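Side-chain contacts in telomerase reverse transcriptase (Candida tropicalis MYA-3404, PDB 6ZD1), which probably extends chromosome ends as a reverse transcriptase, adding short telomeric DNA repeats copied from a template within its RNA component: residues R43-S46 against N47-C51; Q151-Q154 against I155-L159; L288-K291 against L292-L295. All coordinates share one frame; numbering follows the deposited sequence.

Contact 1. Residues R43-S46 against N47-C51; sequences RIIS and NDKKC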
loop_
_atom_site.group_PDB
_atom_site.type_symbol
_atom_site.label_atom_id
_atom_site.label_comp_id
_atom_site.label_asym_id
_atom_site.label_seq_id
_atom_site.Cartn_x
_atom_site.Cartn_y
_atom_site.Cartn_z
ATOM N N ARG A 43 0.958 24.901 31.387
ATOM C CA ARG A 43 2.306 25.342 31.049
ATOM C C ARG A 43 2.707 24.905 29.646
ATOM O O ARG A 43 3.462 25.616 28.973
ATOM C CB ARG A 43 3.300 24.818 32.083
ATOM C CG ARG A 43 3.259 25.585 33.392
ATOM C CD ARG A 43 3.574 24.685 34.564
ATOM N NE ARG A 43 4.922 24.137 34.498
ATOM C CZ ARG A 43 5.281 22.990 35.059
ATOM N NH1 ARG A 43 4.385 22.265 35.715
ATOM N NH2 ARG A 43 6.531 22.565 34.958
ATOM N N ILE A 44 2.207 23.760 29.182
ATOM C CA ILE A 44 2.502 23.330 27.820
ATOM C C ILE A 44 1.787 24.228 26.819
ATOM O O ILE A 44 2.390 24.713 25.854
ATOM C CB ILE A 44 2.123 21.853 27.626
ATOM C CG1 ILE A 44 3.033 20.962 28.472
ATOM C CG2 ILE A 44 2.204 21.475 26.151
ATOM C CD1 ILE A 44 2.698 19.493 28.387
ATOM N N ILE A 45 0.497 24.483 27.050
ATOM C CA ILE A 45 -0.261 25.354 26.157
ATOM C C ILE A 45 0.322 26.762 26.170
ATOM O O ILE A 45 0.376 27.439 25.135
ATOM C CB ILE A 45 -1.753 25.342 26.541
ATOM C CG1 ILE A 45 -2.352 23.964 26.264
ATOM C CG2 ILE A 45 -2.523 26.402 25.773
ATOM C CD1 ILE A 45 -3.844 23.884 26.517
ATOM N N SER A 46 0.789 27.219 27.334
ATOM C CA SER A 46 1.379 28.551 27.411
ATOM C C SER A 46 2.667 28.634 26.604
ATOM O O SER A 46 2.890 29.614 25.882
ATOM C CB SER A 46 1.640 28.937 28.867
ATOM O OG SER A 46 2.726 28.199 29.402
ATOM N N ASN A 47 3.521 27.614 26.704
ATOM C CA ASN A 47 4.736 27.603 25.900
ATOM C C ASN A 47 4.411 27.565 24.417
ATOM O O ASN A 47 5.131 28.160 23.606
ATOM C CB ASN A 47 5.611 26.412 26.290
ATOM C CG ASN A 47 6.187 26.551 27.684
ATOM O OD1 ASN A 47 6.435 27.661 28.152
ATOM N ND2 ASN A 47 6.404 25.424 28.354
ATOM N N ASP A 48 3.316 26.896 24.051
ATOM C CA ASP A 48 2.912 26.816 22.652
ATOM C C ASP A 48 2.615 28.198 22.076
ATOM O O ASP A 48 2.970 28.488 20.927
ATOM C CB ASP A 48 1.691 25.905 22.525
ATOM C CG ASP A 48 1.225 25.746 21.097
ATOM O OD1 ASP A 48 2.053 25.901 20.174
ATOM O OD2 ASP A 48 0.023 25.476 20.899
ATOM N N LYS A 49 1.974 29.068 22.860
ATOM C CA LYS A 49 1.554 30.358 22.320
ATOM C C LYS A 49 2.726 31.316 22.148
ATOM O O LYS A 49 2.707 32.153 21.238
ATOM C CB LYS A 49 0.482 30.985 23.213
ATOM C CG LYS A 49 -0.672 30.053 23.558
ATOM C CD LYS A 49 -1.218 29.330 22.333
ATOM C CE LYS A 49 -2.162 28.204 22.745
ATOM N NZ LYS A 49 -2.633 27.369 21.602
ATOM N N LYS A 50 3.750 31.215 22.995
ATOM C CA LYS A 50 4.904 32.103 22.924
ATOM C C LYS A 50 6.109 31.465 22.241
ATOM O O LYS A 50 7.137 32.131 22.086
ATOM C CB LYS A 50 5.296 32.588 24.326
ATOM C CG LYS A 50 5.730 31.489 25.285
ATOM C CD LYS A 50 6.170 32.064 26.628
ATOM C CE LYS A 50 6.574 30.963 27.601
ATOM N NZ LYS A 50 7.696 30.128 27.080
ATOM N N CYS A 51 6.012 30.199 21.840
ATOM C CA CYS A 51 7.092 29.558 21.098
ATOM C C CYS A 51 7.231 30.205 19.725
ATOM O O CYS A 51 6.248 30.343 18.991
ATOM C CB CYS A 51 6.821 28.060 20.959
ATOM S SG CYS A 51 8.148 27.075 20.204
#

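Contact 2. Residues Q151-Q154 against I155-L159; sequences QDFQ and IRKRL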
loop_
_atom_site.group_PDB
_atom_site.type_symbol
_atom_site.label_atom_id
_atom_site.label_comp_id
_atom_site.label_asym_id
_atom_site.label_seq_id
_atom_site.Cartn_x
_atom_site.Cartn_y
_atom_site.Cartn_z
ATOM N N GLN A 151 -2.788 1.521 46.445
ATOM C CA GLN A 151 -3.458 0.327 45.945
ATOM C C GLN A 151 -3.817 0.448 44.474
ATOM O O GLN A 151 -3.592 -0.475 43.691
ATOM C CB GLN A 151 -4.725 0.046 46.746
ATOM C CG GLN A 151 -4.472 -0.439 48.154
ATOM C CD GLN A 151 -5.757 -0.740 48.895
ATOM O OE1 GLN A 151 -6.818 -0.211 48.561
ATOM N NE2 GLN A 151 -5.671 -1.599 49.901
ATOM N N ASP A 152 -4.371 1.601 44.101
ATOM C CA ASP A 152 -4.952 1.775 42.778
ATOM C C ASP A 152 -4.365 2.989 42.070
ATOM O O ASP A 152 -5.017 3.593 41.218
ATOM C CB ASP A 152 -6.475 1.886 42.872
ATOM C CG ASP A 152 -7.181 1.393 41.621
ATOM O OD1 ASP A 152 -7.124 2.087 40.583
ATOM O OD2 ASP A 152 -7.790 0.303 41.676
ATOM N N PHE A 153 -3.123 3.351 42.390
ATOM C CA PHE A 153 -2.447 4.358 41.582
ATOM C C PHE A 153 -2.121 3.830 40.191
ATOM O O PHE A 153 -1.853 4.628 39.285
ATOM C CB PHE A 153 -1.173 4.839 42.287
ATOM C CG PHE A 153 -0.473 5.984 41.588
ATOM C CD1 PHE A 153 0.762 5.796 40.987
ATOM C CD2 PHE A 153 -1.047 7.244 41.540
ATOM C CE1 PHE A 153 1.409 6.843 40.351
ATOM C CE2 PHE A 153 -0.404 8.293 40.902
ATOM C CZ PHE A 153 0.826 8.090 40.308
ATOM N N GLN A 154 -2.174 2.507 39.998
ATOM C CA GLN A 154 -1.828 1.911 38.712
ATOM C C GLN A 154 -3.015 1.902 37.756
ATOM O O GLN A 154 -2.895 2.328 36.602
ATOM C CB GLN A 154 -1.290 0.495 38.921
ATOM C CG GLN A 154 -0.289 0.396 40.057
ATOM C CD GLN A 154 0.844 1.398 39.931
ATOM O OE1 GLN A 154 1.024 2.259 40.792
ATOM N NE2 GLN A 154 1.618 1.285 38.857
ATOM N N ILE A 155 -4.169 1.402 38.207
ATOM C CA ILE A 155 -5.345 1.465 37.349
ATOM C C ILE A 155 -5.813 2.908 37.183
ATOM O O ILE A 155 -6.477 3.236 36.190
ATOM C CB ILE A 155 -6.448 0.539 37.902
ATOM C CG1 ILE A 155 -5.896 -0.878 38.085
ATOM C CG2 ILE A 155 -7.654 0.499 36.978
ATOM C CD1 ILE A 155 -6.941 -1.909 38.452
ATOM N N ARG A 156 -5.447 3.791 38.113
ATOM C CA ARG A 156 -5.606 5.228 37.936
ATOM C C ARG A 156 -4.378 5.881 37.309
ATOM O O ARG A 156 -4.295 7.110 37.272
ATOM C CB ARG A 156 -5.953 5.893 39.270
ATOM C CG ARG A 156 -7.243 5.344 39.852
ATOM C CD ARG A 156 -8.043 6.379 40.618
ATOM N NE ARG A 156 -9.441 5.970 40.703
ATOM C CZ ARG A 156 -10.318 6.454 41.575
ATOM N NH1 ARG A 156 -9.944 7.368 42.459
ATOM N NH2 ARG A 156 -11.568 6.015 41.567
ATOM N N LYS A 157 -3.414 5.086 36.851
ATOM C CA LYS A 157 -2.373 5.548 35.943
ATOM C C LYS A 157 -2.812 5.464 34.492
ATOM O O LYS A 157 -2.052 5.867 33.604
ATOM C CB LYS A 157 -1.088 4.736 36.129
ATOM C CG LYS A 157 0.101 5.501 36.687
ATOM C CD LYS A 157 1.077 4.521 37.325
ATOM C CE LYS A 157 2.445 5.127 37.555
ATOM N NZ LYS A 157 3.228 4.325 38.541
ATOM N N ARG A 158 -3.999 4.909 34.232
ATOM C CA ARG A 158 -4.591 4.956 32.900
ATOM C C ARG A 158 -4.613 6.372 32.335
ATOM O O ARG A 158 -4.660 6.542 31.112
ATOM C CB ARG A 158 -6.007 4.372 32.948
ATOM C CG ARG A 158 -6.604 4.012 31.595
ATOM C CD ARG A 158 -7.965 3.349 31.765
ATOM N NE ARG A 158 -7.872 2.093 32.506
ATOM C CZ ARG A 158 -8.888 1.529 33.154
ATOM N NH1 ARG A 158 -10.078 2.115 33.164
ATOM N NH2 ARG A 158 -8.714 0.384 33.800
ATOM N N LEU A 159 -4.597 7.394 33.199
ATOM C CA LEU A 159 -4.471 8.766 32.718
ATOM C C LEU A 159 -3.115 9.016 32.063
ATOM O O LEU A 159 -3.017 9.821 31.130
ATOM C CB LEU A 159 -4.711 9.752 33.866
ATOM C CG LEU A 159 -3.986 9.537 35.200
ATOM C CD1 LEU A 159 -2.600 10.168 35.201
ATOM C CD2 LEU A 159 -4.819 10.075 36.357
#

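Contact 3. Residues L288-K291 against L292-L295; sequences LQLK and LNAL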
loop_
_atom_site.group_PDB
_atom_site.type_symbol
_atom_site.label_atom_id
_atom_site.label_comp_id
_atom_site.label_asym_id
_atom_site.label_seq_id
_atom_site.Cartn_x
_atom_site.Cartn_y
_atom_site.Cartn_z
ATOM N N LEU A 288 -15.841 -8.314 -13.214
ATOM C CA LEU A 288 -14.677 -8.244 -14.090
ATOM C C LEU A 288 -13.616 -9.249 -13.662
ATOM O O LEU A 288 -13.002 -9.913 -14.506
ATOM C CB LEU A 288 -14.104 -6.829 -14.099
ATOM C CG LEU A 288 -14.958 -5.742 -14.754
ATOM C CD1 LEU A 288 -14.284 -4.392 -14.606
ATOM C CD2 LEU A 288 -15.208 -6.058 -16.217
ATOM N N GLN A 289 -13.403 -9.391 -12.351
ATOM C CA GLN A 289 -12.402 -10.333 -11.864
ATOM C C GLN A 289 -12.799 -11.773 -12.163
ATOM O O GLN A 289 -11.942 -12.602 -12.489
ATOM C CB GLN A 289 -12.181 -10.136 -10.364
ATOM C CG GLN A 289 -10.952 -10.850 -9.815
ATOM C CD GLN A 289 -9.652 -10.311 -10.389
ATOM O OE1 GLN A 289 -9.222 -9.209 -10.050
ATOM N NE2 GLN A 289 -9.022 -11.088 -11.263
ATOM N N LEU A 290 -14.093 -12.093 -12.059
ATOM C CA LEU A 290 -14.535 -13.455 -12.341
ATOM C C LEU A 290 -14.409 -13.788 -13.822
ATOM O O LEU A 290 -13.901 -14.858 -14.182
ATOM C CB LEU A 290 -15.974 -13.650 -11.869
ATOM C CG LEU A 290 -16.141 -13.817 -10.360
ATOM C CD1 LEU A 290 -17.590 -14.113 -10.010
ATOM C CD2 LEU A 290 -15.223 -14.919 -9.850
ATOM N N LYS A 291 -14.857 -12.880 -14.695
ATOM C CA LYS A 291 -14.679 -13.081 -16.129
ATOM C C LYS A 291 -13.207 -13.260 -16.470
ATOM O O LYS A 291 -12.852 -14.088 -17.317
ATOM C CB LYS A 291 -15.261 -11.898 -16.903
ATOM C CG LYS A 291 -16.766 -11.777 -16.824
ATOM C CD LYS A 291 -17.427 -12.931 -17.548
ATOM C CE LYS A 291 -18.934 -12.875 -17.415
ATOM N NZ LYS A 291 -19.558 -14.106 -17.973
ATOM N N LEU A 292 -12.337 -12.497 -15.808
ATOM C CA LEU A 292 -10.907 -12.604 -16.060
ATOM C C LEU A 292 -10.348 -13.916 -15.522
ATOM O O LEU A 292 -9.468 -14.523 -16.145
ATOM C CB LEU A 292 -10.190 -11.408 -15.433
ATOM C CG LEU A 292 -8.833 -11.014 -16.005
ATOM C CD1 LEU A 292 -8.954 -10.720 -17.492
ATOM C CD2 LEU A 292 -8.306 -9.807 -15.260
ATOM N N ASN A 293 -10.845 -14.368 -14.368
ATOM C CA ASN A 293 -10.400 -15.644 -13.818
ATOM C C ASN A 293 -10.844 -16.806 -14.695
ATOM O O ASN A 293 -10.078 -17.752 -14.916
ATOM C CB ASN A 293 -10.934 -15.824 -12.399
ATOM C CG ASN A 293 -10.256 -14.914 -11.405
ATOM O OD1 ASN A 293 -9.088 -14.558 -11.566
ATOM N ND2 ASN A 293 -10.985 -14.534 -10.363
ATOM N N ALA A 294 -12.078 -16.753 -15.200
ATOM C CA ALA A 294 -12.580 -17.838 -16.032
ATOM C C ALA A 294 -11.794 -17.955 -17.329
ATOM O O ALA A 294 -11.700 -19.047 -17.901
ATOM C CB ALA A 294 -14.067 -17.632 -16.322
ATOM N N LEU A 295 -11.212 -16.851 -17.801
ATOM C CA LEU A 295 -10.380 -16.898 -18.993
ATOM C C LEU A 295 -9.004 -17.486 -18.721
ATOM O O LEU A 295 -8.371 -17.996 -19.652
ATOM C CB LEU A 295 -10.227 -15.497 -19.583
ATOM C CG LEU A 295 -11.487 -14.965 -20.252
ATOM C CD1 LEU A 295 -11.281 -13.529 -20.682
ATOM C CD2 LEU A 295 -11.843 -15.839 -21.441
#

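Contact 1. Residues R43-S46 against N47-C51
The γ-methyl CG2 of I45 lies 3.5 Å from CE of K49, one helical turn on, and the two side chains run side by side in the same direction. With chi1 at -50°, CG of K49 stands beside its backbone N and 3.2 Å from the carbonyl O of I45; the bend at chi2 (-47°) then brings CE to the isoleucine methyl. NZ of K49 sits 3.3 Å from OD2 of D48, a salt bridge whose hydrogen bond is weak. That carboxylate is buried and has further partners: Y53 and the backbone N atoms of E2, I3 and I4.

On another side of the helix the carbonyl O of R43 takes two donors from the same face of its plane, N of N47 at 3.0 Å and OG of S46 at 2.7 Å. The serine hydroxyl can fold back onto this carbonyl because it stands between its own backbone N and carbonyl carbon (chi1 72°). N47 divides its amide, ND2 binding the carbonyl of L93 while OD1 receives NZ of K50 at 3.0 Å. I44 packs on Y163 and W166 of helix 158-179. Such pairings are common within α-helices; here they fall in the last turns of helix 36-50, which C51 leaves.

Contact 2. Residues Q151-Q154 against I155-L159
F153 and K157 meet at an oblique angle, CE of the lysine standing 3.4 Å from CE1 of the ring. K157 runs past the F153 carbonyl and, extended beyond CG, carries CE on to the ring. Q154 takes a different attitude to the same lysine: the two side chains lie alongside each other and point the same way, the glutamine being bent at chi2 (-53°), with its NE2 3.6 Å from CD of K157. The polar ends are bound to the loop that follows helix 126-129, NZ of K157 to the carbonyl of I133 and OE1 of Q154 to NZ of K134. F153 also meets the ring of F138 with the planes steeply inclined, at about 75°.

These residues lie where the chain runs from a loop into helix 158-179, within the telomerase RNA-binding domain. The backbone is tied there by a bond from N of R156 to O of D152 at 3.1 Å, and by a weak one from N of K157 to O of Q154 at 2.8 Å.

On the exposed side D152 lies across R156 at about a right angle. OD1 of D152 is 3.3 Å from CG of R156 but 4.5 Å from its NE, and the carboxylate and guanidinium planes are turned 68° apart. Because no N-H points at the oxygen, whatever attraction exists is probably electrostatic only. OD1 of D152 also lies 3.2 Å from CB of I155, and OD2 of D152 4.0 Å from CD1 of I155.

Contact 3. Residues L288-K291 against L292-L295
L292 follows directly on K291, and N of L292 donates to O of L288 at 3.0 Å. Its side chain touches D474 of helix 469-484; L288, one turn earlier, packs on I471 and I475 of that helix.

N293 comes next and carries the polar side-chain contact. N of N293 binds O of Q289 at 2.8 Å, and OD1 of N293 accepts a weak bond from NE2 of Q289 at 3.5 Å. The glutamine is bent at chi2 (65°), which turns its amide along the helix toward the asparagine; the two amide planes are only 28° apart. ND2 of N293 lies 3.7 Å from CG of Q289.

A294 gives its N to O of L290 at 2.8 Å, in a fairly straight bond (161° at the hydrogen), and its methyl group sits 3.5 Å from that same oxygen. L295 closes the segment: its N binds O of K291, and its CG lies 3.4 Å from this carbonyl O. L295 and K291 both touch I359 of helix 349-359, and NZ of K291 forms a salt bridge with D363. The arrangement is typical of an amphipathic α-helix, here helix 263-298 of the reverse transcriptase domain, with L288, L292 and L295 packed on neighbouring helices and an amide pair along another side.

All three contacts are local, each made within one continuous stretch. Contacts 1 and 3 are partly buried, contact 1 at the C-terminal end of helix 36-50 and contact 3 inside helix 263-298, whereas contact 2 is a surface contact at the entry to helix 158-179. That same helix receives I44 of contact 1, although the centres of contacts 1 and 2 are about 28 Å apart. Contact 3 lies on the opposite side of the chain's centre, its centre about 60 Å from that of contact 1 and about 57 Å from that of contact 2. Chemistry follows place: a buried carboxylate in contact 1, a lysine's aliphatic chain against a phenyl ring in contact 2, and leucine packing with an amide pair and one outward salt bridge in contact 3.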